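Local coordinates for protein agglutinin alpha chain (Artocarpus integer, PDB 4R6R) that binds D-galactose and the T-antigen disaccharide Gal-beta1,3-GalNAc as a lectin, recognises human IgA-1 and stimulates distinct T- and B-cell functions, at residues I12-L17 and K55-F60; E63-V68 and L84-N89. One frame throughout, in Å; residues are numbered along the deposited sequence.

Contacts 1 and 2 belong to two neighbouring four-stranded antiparallel sheets of the beta-prism fold, with centres about 10 Å apart. Contact 1 pairs strands 11-19 and 52-57; contact 2 follows it along the chain, in the hairpin of strands 65-75 and 78-88. The two meet in the prism interior, where the Phe86 ring receives Ile15, whose CD1 is 3.8 Å from Phe86 CE1, and also Leu17. Beside the link from strand 52-57 to strand 65-75, Leu58 CD2 lies 3.8 Å from Thr88 CG2. Neither contact holds a residue of the sugar pocket (Gly1, Phe47, Tyr78, Val80, Gly121, Tyr122, Trp123, Asp125); the Leu84 side chain of contact 2 is about 13 Å from the bound 4-nitrophenyl beta-D-galactopyranoside.

Contact 1 (I12-L17 and K55-F60); sequences IREINL and KISLDF. With EDO (1,2-ethanediol), chain J.
Glu14 to Asn16 pair with Lys55 to Ser57 as antiparallel strands whose axes come within 4.8 Å at 174°, and Ile15 and Ile56 form the hydrogen-bonded pair, each N-H meeting the other's carbonyl. One step further, Leu58 N donates to Arg13 O at 3.0 Å, and a water joins that same oxygen to Leu58 O. On the face bearing Glu14, Asn16, Lys55 and Ser57 the contact is polar. Glu14 CG stands anti to the backbone N (chi1 -178°), and the extended chain carries the carboxylate across to the other strand. Glu14 OE1 accepts from Ser57 OG at 2.8 Å, from above the carboxylate plane. Glu14 OE2 takes two donors: Asn16 ND2, on the anti side, and Lys55 NZ, which forms a salt bridge at 3.0 Å from well above the plane. Lys55 bends at its last two torsions, which brings NZ within 2.9 Å of Asn16 OD1 as well. The ammonium is thus gripped by a carboxylate and an amide oxygen, while Asn16 ND2 also bonds Gln29. At the corner Arg13 meets Phe60: CD2 of the Phe60 ring sits over the centre of one guanidinium face, 3.6 Å from Arg13 CZ, with the two planes 49° apart, and a salt bridge from Arg13 NE to Asp33 further restrains the guanidinium. Arg13 and Glu14 both bond to the backbone of Val31 in strand 25-34, a classic beta bulge where strand 11-19 turns its corner. Behind the polar face, Ile15 and Ile56 point into the prism: Ile15 rests on Phe28 of strand 25-34, Ile56 reaches Phe86 of strand 78-88 and Tyr93 and Tyr96 of strand 92-97, and Ile12 packs on Ile113 and Phe116 of strand 110-120.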
loop_
_atom_site.group_PDB
_atom_site.type_symbol
_atom_site.label_atom_id
_atom_site.label_comp_id
_atom_site.label_asym_id
_atom_site.label_seq_id
_atom_site.Cartn_x
_atom_site.Cartn_y
_atom_site.Cartn_z
ATOM N N ILE A 12 -12.490 -8.127 -8.163
ATOM C CA ILE A 12 -13.767 -8.875 -8.063
ATOM C C ILE A 12 -14.341 -9.064 -9.446
ATOM O O ILE A 12 -14.485 -8.133 -10.252
ATOM C CB ILE A 12 -14.800 -8.179 -7.148
ATOM C CG1 ILE A 12 -14.234 -8.192 -5.713
ATOM C CG2 ILE A 12 -16.140 -8.896 -7.194
ATOM C CD1 ILE A 12 -15.017 -7.270 -4.787
ATOM N N ARG A 13 -14.624 -10.324 -9.795
ATOM C CA ARG A 13 -15.276 -10.636 -11.068
ATOM C C ARG A 13 -16.780 -10.852 -10.952
ATOM O O ARG A 13 -17.505 -10.462 -11.852
ATOM C CB ARG A 13 -14.637 -11.883 -11.730
ATOM C CG ARG A 13 -13.241 -11.519 -12.263
ATOM C CD ARG A 13 -12.487 -12.842 -12.607
ATOM N NE ARG A 13 -11.190 -12.560 -13.296
ATOM C CZ ARG A 13 -11.063 -12.346 -14.606
ATOM N NH1 ARG A 13 -9.843 -12.118 -15.099
ATOM N NH2 ARG A 13 -12.136 -12.447 -15.412
ATOM N N GLU A 14 -17.258 -11.500 -9.910
ATOM C CA GLU A 14 -18.680 -11.811 -9.793
ATOM C C GLU A 14 -19.008 -12.044 -8.340
ATOM O O GLU A 14 -18.185 -12.559 -7.526
ATOM C CB GLU A 14 -18.924 -13.105 -10.588
ATOM C CG GLU A 14 -20.366 -13.572 -10.614
ATOM C CD GLU A 14 -20.473 -14.799 -11.521
ATOM O OE1 GLU A 14 -20.519 -14.604 -12.768
ATOM O OE2 GLU A 14 -20.521 -15.943 -11.036
ATOM N N ILE A 15 -20.230 -11.633 -7.974
ATOM C CA ILE A 15 -20.724 -11.934 -6.603
ATOM C C ILE A 15 -22.016 -12.735 -6.793
ATOM O O ILE A 15 -22.900 -12.342 -7.598
ATOM C CB ILE A 15 -21.034 -10.644 -5.876
ATOM C CG1 ILE A 15 -19.707 -9.909 -5.567
ATOM C CG2 ILE A 15 -21.627 -10.962 -4.541
ATOM C CD1 ILE A 15 -19.853 -8.524 -4.942
ATOM N N ASN A 16 -22.078 -13.857 -6.114
ATOM C CA ASN A 16 -23.285 -14.690 -6.108
ATOM C C ASN A 16 -23.851 -14.722 -4.680
ATOM O O ASN A 16 -23.232 -15.258 -3.776
ATOM C CB ASN A 16 -22.930 -16.090 -6.550
ATOM C CG ASN A 16 -22.528 -16.144 -7.989
ATOM O OD1 ASN A 16 -23.356 -16.066 -8.883
ATOM N ND2 ASN A 16 -21.259 -16.292 -8.206
ATOM N N LEU A 17 -25.021 -14.115 -4.480
ATOM C CA LEU A 17 -25.589 -14.066 -3.137
ATOM C C LEU A 17 -27.063 -14.452 -3.226
ATOM O O LEU A 17 -27.639 -14.597 -4.341
ATOM C CB LEU A 17 -25.392 -12.702 -2.466
ATOM C CG LEU A 17 -26.130 -11.523 -3.112
ATOM C CD1 LEU A 17 -27.582 -11.453 -2.628
ATOM C CD2 LEU A 17 -25.450 -10.226 -2.690
ATOM N N LYS A 55 -27.000 -13.331 -9.418
ATOM C CA LYS A 55 -25.624 -13.400 -9.889
ATOM C C LYS A 55 -25.273 -12.007 -10.385
ATOM O O LYS A 55 -25.958 -11.491 -11.300
ATOM C CB LYS A 55 -25.497 -14.399 -11.052
ATOM C CG LYS A 55 -24.063 -14.557 -11.536
ATOM C CD LYS A 55 -24.043 -15.417 -12.798
ATOM C CE LYS A 55 -24.247 -16.878 -12.427
ATOM N NZ LYS A 55 -23.166 -17.296 -11.484
ATOM N N ILE A 56 -24.258 -11.381 -9.768
ATOM C CA ILE A 56 -23.813 -10.029 -10.187
ATOM C C ILE A 56 -22.510 -10.278 -10.915
ATOM O O ILE A 56 -21.432 -10.459 -10.336
ATOM C CB ILE A 56 -23.574 -9.163 -8.955
ATOM C CG1 ILE A 56 -24.894 -9.065 -8.165
ATOM C CG2 ILE A 56 -22.891 -7.813 -9.318
ATOM C CD1 ILE A 56 -24.729 -8.574 -6.740
ATOM N N SER A 57 -22.571 -10.212 -12.223
ATOM C CA SER A 57 -21.435 -10.491 -13.057
ATOM C C SER A 57 -20.832 -9.183 -13.548
ATOM O O SER A 57 -21.405 -8.500 -14.399
ATOM C CB SER A 57 -21.865 -11.350 -14.295
ATOM O OG SER A 57 -22.233 -12.644 -13.866
ATOM N N LEU A 58 -19.663 -8.810 -13.028
ATOM C CA LEU A 58 -19.093 -7.510 -13.371
ATOM C C LEU A 58 -18.250 -7.620 -14.618
ATOM O O LEU A 58 -17.599 -8.641 -14.840
ATOM C CB LEU A 58 -18.158 -7.013 -12.282
ATOM C CG LEU A 58 -18.893 -6.916 -10.917
ATOM C CD1 LEU A 58 -17.931 -6.334 -9.856
ATOM C CD2 LEU A 58 -20.132 -6.003 -11.008
ATOM N N ASP A 59 -18.201 -6.517 -15.372
ATOM C CA ASP A 59 -17.365 -6.486 -16.584
ATOM C C ASP A 59 -15.926 -6.148 -16.157
ATOM O O ASP A 59 -15.419 -5.052 -16.373
ATOM C CB ASP A 59 -17.946 -5.444 -17.598
ATOM C CG ASP A 59 -17.105 -5.347 -18.881
ATOM O OD1 ASP A 59 -16.326 -6.283 -19.137
ATOM O OD2 ASP A 59 -17.250 -4.348 -19.622
ATOM N N PHE A 60 -15.286 -7.088 -15.444
ATOM C CA PHE A 60 -13.932 -6.876 -14.925
ATOM C C PHE A 60 -12.975 -6.888 -16.136
ATOM O O PHE A 60 -13.153 -7.674 -17.088
ATOM C CB PHE A 60 -13.596 -7.991 -13.970
ATOM C CG PHE A 60 -12.182 -7.987 -13.498
ATOM C CD1 PHE A 60 -11.785 -7.269 -12.363
ATOM C CD2 PHE A 60 -11.212 -8.739 -14.174
ATOM C CE1 PHE A 60 -10.469 -7.216 -11.980
ATOM C CE2 PHE A 60 -9.888 -8.738 -13.720
ATOM C CZ PHE A 60 -9.503 -7.978 -12.614
HETATM C C1 EDO J . -27.452 -12.661 -13.944
HETATM O O1 EDO J . -26.042 -12.718 -14.235
HETATM C C2 EDO J . -28.180 -13.771 -14.700
HETATM O O2 EDO J . -28.054 -15.028 -14.009
HETATM O O HOH W 1 -17.597 -11.478 -14.541
#

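Contact 2 (E63-V68 and L84-N89)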
loop_
_atom_site.group_PDB
_atom_site.type_symbol
_atom_site.label_atom_id
_atom_site.label_comp_id
_atom_site.label_asym_id
_atom_site.label_seq_id
_atom_site.Cartn_x
_atom_site.Cartn_y
_atom_site.Cartn_z
ATOM N N GLU A 63 -15.184 -2.535 -15.045
ATOM C CA GLU A 63 -16.277 -2.326 -14.050
ATOM C C GLU A 63 -15.838 -2.736 -12.639
ATOM O O GLU A 63 -15.306 -3.817 -12.510
ATOM C CB GLU A 63 -17.557 -3.097 -14.420
ATOM C CG GLU A 63 -18.708 -2.828 -13.442
ATOM C CD GLU A 63 -20.017 -3.495 -13.784
ATOM O OE1 GLU A 63 -20.023 -4.424 -14.608
ATOM O OE2 GLU A 63 -21.058 -3.079 -13.210
ATOM N N TYR A 64 -16.019 -1.861 -11.644
ATOM C CA TYR A 64 -15.621 -2.195 -10.293
ATOM C C TYR A 64 -16.552 -1.480 -9.335
ATOM O O TYR A 64 -17.126 -0.432 -9.610
ATOM C CB TYR A 64 -14.141 -1.769 -10.025
ATOM C CG TYR A 64 -13.885 -0.314 -10.310
ATOM C CD1 TYR A 64 -14.106 0.654 -9.353
ATOM C CD2 TYR A 64 -13.509 0.095 -11.610
ATOM C CE1 TYR A 64 -13.909 2.010 -9.635
ATOM C CE2 TYR A 64 -13.319 1.433 -11.893
ATOM C CZ TYR A 64 -13.549 2.364 -10.928
ATOM O OH TYR A 64 -13.342 3.697 -11.212
ATOM N N ILE A 65 -16.655 -2.074 -8.142
ATOM C CA ILE A 65 -17.535 -1.542 -7.057
ATOM C C ILE A 65 -16.963 -0.212 -6.510
ATOM O O ILE A 65 -15.787 -0.136 -6.195
ATOM C CB ILE A 65 -17.733 -2.576 -5.947
ATOM C CG1 ILE A 65 -18.488 -3.781 -6.520
ATOM C CG2 ILE A 65 -18.487 -1.954 -4.752
ATOM C CD1 ILE A 65 -18.303 -5.048 -5.661
ATOM N N MET A 66 -17.848 0.771 -6.433
ATOM C CA MET A 66 -17.563 2.100 -5.860
ATOM C C MET A 66 -18.212 2.326 -4.508
ATOM O O MET A 66 -17.815 3.181 -3.736
ATOM C CB MET A 66 -17.954 3.213 -6.871
ATOM C CG MET A 66 -17.105 3.165 -8.139
ATOM S SD MET A 66 -17.638 4.501 -9.281
ATOM C CE MET A 66 -17.075 6.042 -8.482
ATOM N N GLU A 67 -19.286 1.598 -4.203
ATOM C CA GLU A 67 -19.949 1.765 -2.909
ATOM C C GLU A 67 -20.673 0.492 -2.574
ATOM O O GLU A 67 -21.348 -0.071 -3.451
ATOM C CB GLU A 67 -20.996 2.922 -2.901
ATOM C CG GLU A 67 -21.617 3.131 -1.512
ATOM C CD GLU A 67 -22.447 4.399 -1.384
ATOM O OE1 GLU A 67 -22.489 5.202 -2.343
ATOM O OE2 GLU A 67 -23.043 4.626 -0.325
ATOM N N VAL A 68 -20.497 0.027 -1.335
ATOM C CA VAL A 68 -21.365 -1.040 -0.801
ATOM C C VAL A 68 -22.209 -0.406 0.239
ATOM O O VAL A 68 -21.694 0.292 1.125
ATOM C CB VAL A 68 -20.526 -2.168 -0.198
ATOM C CG1 VAL A 68 -21.452 -3.206 0.431
ATOM C CG2 VAL A 68 -19.605 -2.740 -1.279
ATOM N N LEU A 84 -28.250 -5.545 1.046
ATOM C CA LEU A 84 -26.998 -5.049 0.396
ATOM C C LEU A 84 -27.344 -4.451 -0.933
ATOM O O LEU A 84 -28.200 -4.961 -1.706
ATOM C CB LEU A 84 -26.005 -6.175 0.137
ATOM C CG LEU A 84 -25.418 -6.771 1.400
ATOM C CD1 LEU A 84 -24.675 -8.082 1.083
ATOM C CD2 LEU A 84 -24.437 -5.772 2.038
ATOM N N THR A 85 -26.608 -3.395 -1.249
ATOM C CA THR A 85 -26.596 -2.788 -2.597
ATOM C C THR A 85 -25.167 -2.557 -3.018
ATOM O O THR A 85 -24.340 -2.108 -2.214
ATOM C CB THR A 85 -27.309 -1.424 -2.572
ATOM O OG1 THR A 85 -28.659 -1.653 -2.129
ATOM C CG2 THR A 85 -27.294 -0.766 -3.985
ATOM N N PHE A 86 -24.859 -2.935 -4.236
ATOM C CA PHE A 86 -23.523 -2.724 -4.816
ATOM C C PHE A 86 -23.600 -1.718 -5.960
ATOM O O PHE A 86 -24.256 -1.968 -7.014
ATOM C CB PHE A 86 -22.962 -4.066 -5.351
ATOM C CG PHE A 86 -22.752 -5.081 -4.277
ATOM C CD1 PHE A 86 -21.560 -5.117 -3.556
ATOM C CD2 PHE A 86 -23.764 -6.016 -3.959
ATOM C CE1 PHE A 86 -21.368 -6.014 -2.500
ATOM C CE2 PHE A 86 -23.552 -6.934 -2.899
ATOM C CZ PHE A 86 -22.373 -6.942 -2.162
ATOM N N LYS A 87 -22.956 -0.567 -5.793
ATOM C CA LYS A 87 -22.926 0.400 -6.870
ATOM C C LYS A 87 -21.557 0.321 -7.506
ATOM O O LYS A 87 -20.538 0.419 -6.798
ATOM C CB LYS A 87 -23.146 1.820 -6.320
ATOM C CG LYS A 87 -23.014 2.896 -7.381
ATOM C CD LYS A 87 -22.961 4.197 -6.627
ATOM C CE LYS A 87 -22.553 5.328 -7.544
ATOM N NZ LYS A 87 -22.863 6.586 -6.795
ATOM N N THR A 88 -21.489 0.178 -8.849
ATOM C CA THR A 88 -20.210 0.186 -9.559
ATOM C C THR A 88 -20.164 1.448 -10.381
ATOM O O THR A 88 -21.102 2.283 -10.338
ATOM C CB THR A 88 -20.002 -1.005 -10.533
ATOM O OG1 THR A 88 -20.936 -0.951 -11.609
ATOM C CG2 THR A 88 -20.322 -2.351 -9.876
ATOM N N ASN A 89 -19.044 1.598 -11.092
ATOM C CA ASN A 89 -18.888 2.733 -12.024
ATOM C C ASN A 89 -19.840 2.648 -13.188
ATOM O O ASN A 89 -19.963 3.623 -13.946
ATOM C CB ASN A 89 -17.432 2.894 -12.480
ATOM C CG ASN A 89 -16.879 1.641 -13.124
ATOM O OD1 ASN A 89 -17.228 0.509 -12.763
ATOM N ND2 ASN A 89 -16.017 1.827 -14.073
HETATM O O HOH W 2 -20.714 6.241 -4.281
#
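The Tyr64 ring and the Asn89 amide are stacked with their planes 27° apart: Asn89 CG lies over one ring face, offset toward the rim, and Asn89 ND2 approaches Tyr64 CE2 to 3.5 Å. Asn89 OD1 accepts from Tyr64 N at 2.9 Å, the donor standing above the carbonyl plane, and Asn89 ND2 bonds Ser62 O, holding the amide against the ring. Tyr64 O accepts from Asn89 N. Alongside, the extended Glu63 chain brings OE2 to within 2.7 Å of Thr88 OG1, which donates to its anti lone pair; Tyr93 OH bonds the same carboxylate oxygen. The Met66 side chain crosses Asn89 at about a right angle, its SD 3.5 Å from Asn89 CA. On the face of Val68 and Phe86, Val68 CG2 (3.8 Å from Phe86 CD1) and Ile65 CD1 meet the Phe86 ring obliquely. On the face of Glu67 and Lys87 a water links Glu67 OE1 to Lys87 NZ, weakly at the lysine. Lys87 O accepts from both Met66 N (2.7 Å) and Glu67 N (3.1 Å), so both sit opposite Lys87 and the pairing slips by one residue between Ile65 and Glu67: a classic beta bulge in an antiparallel hairpin of the jacalin beta-prism.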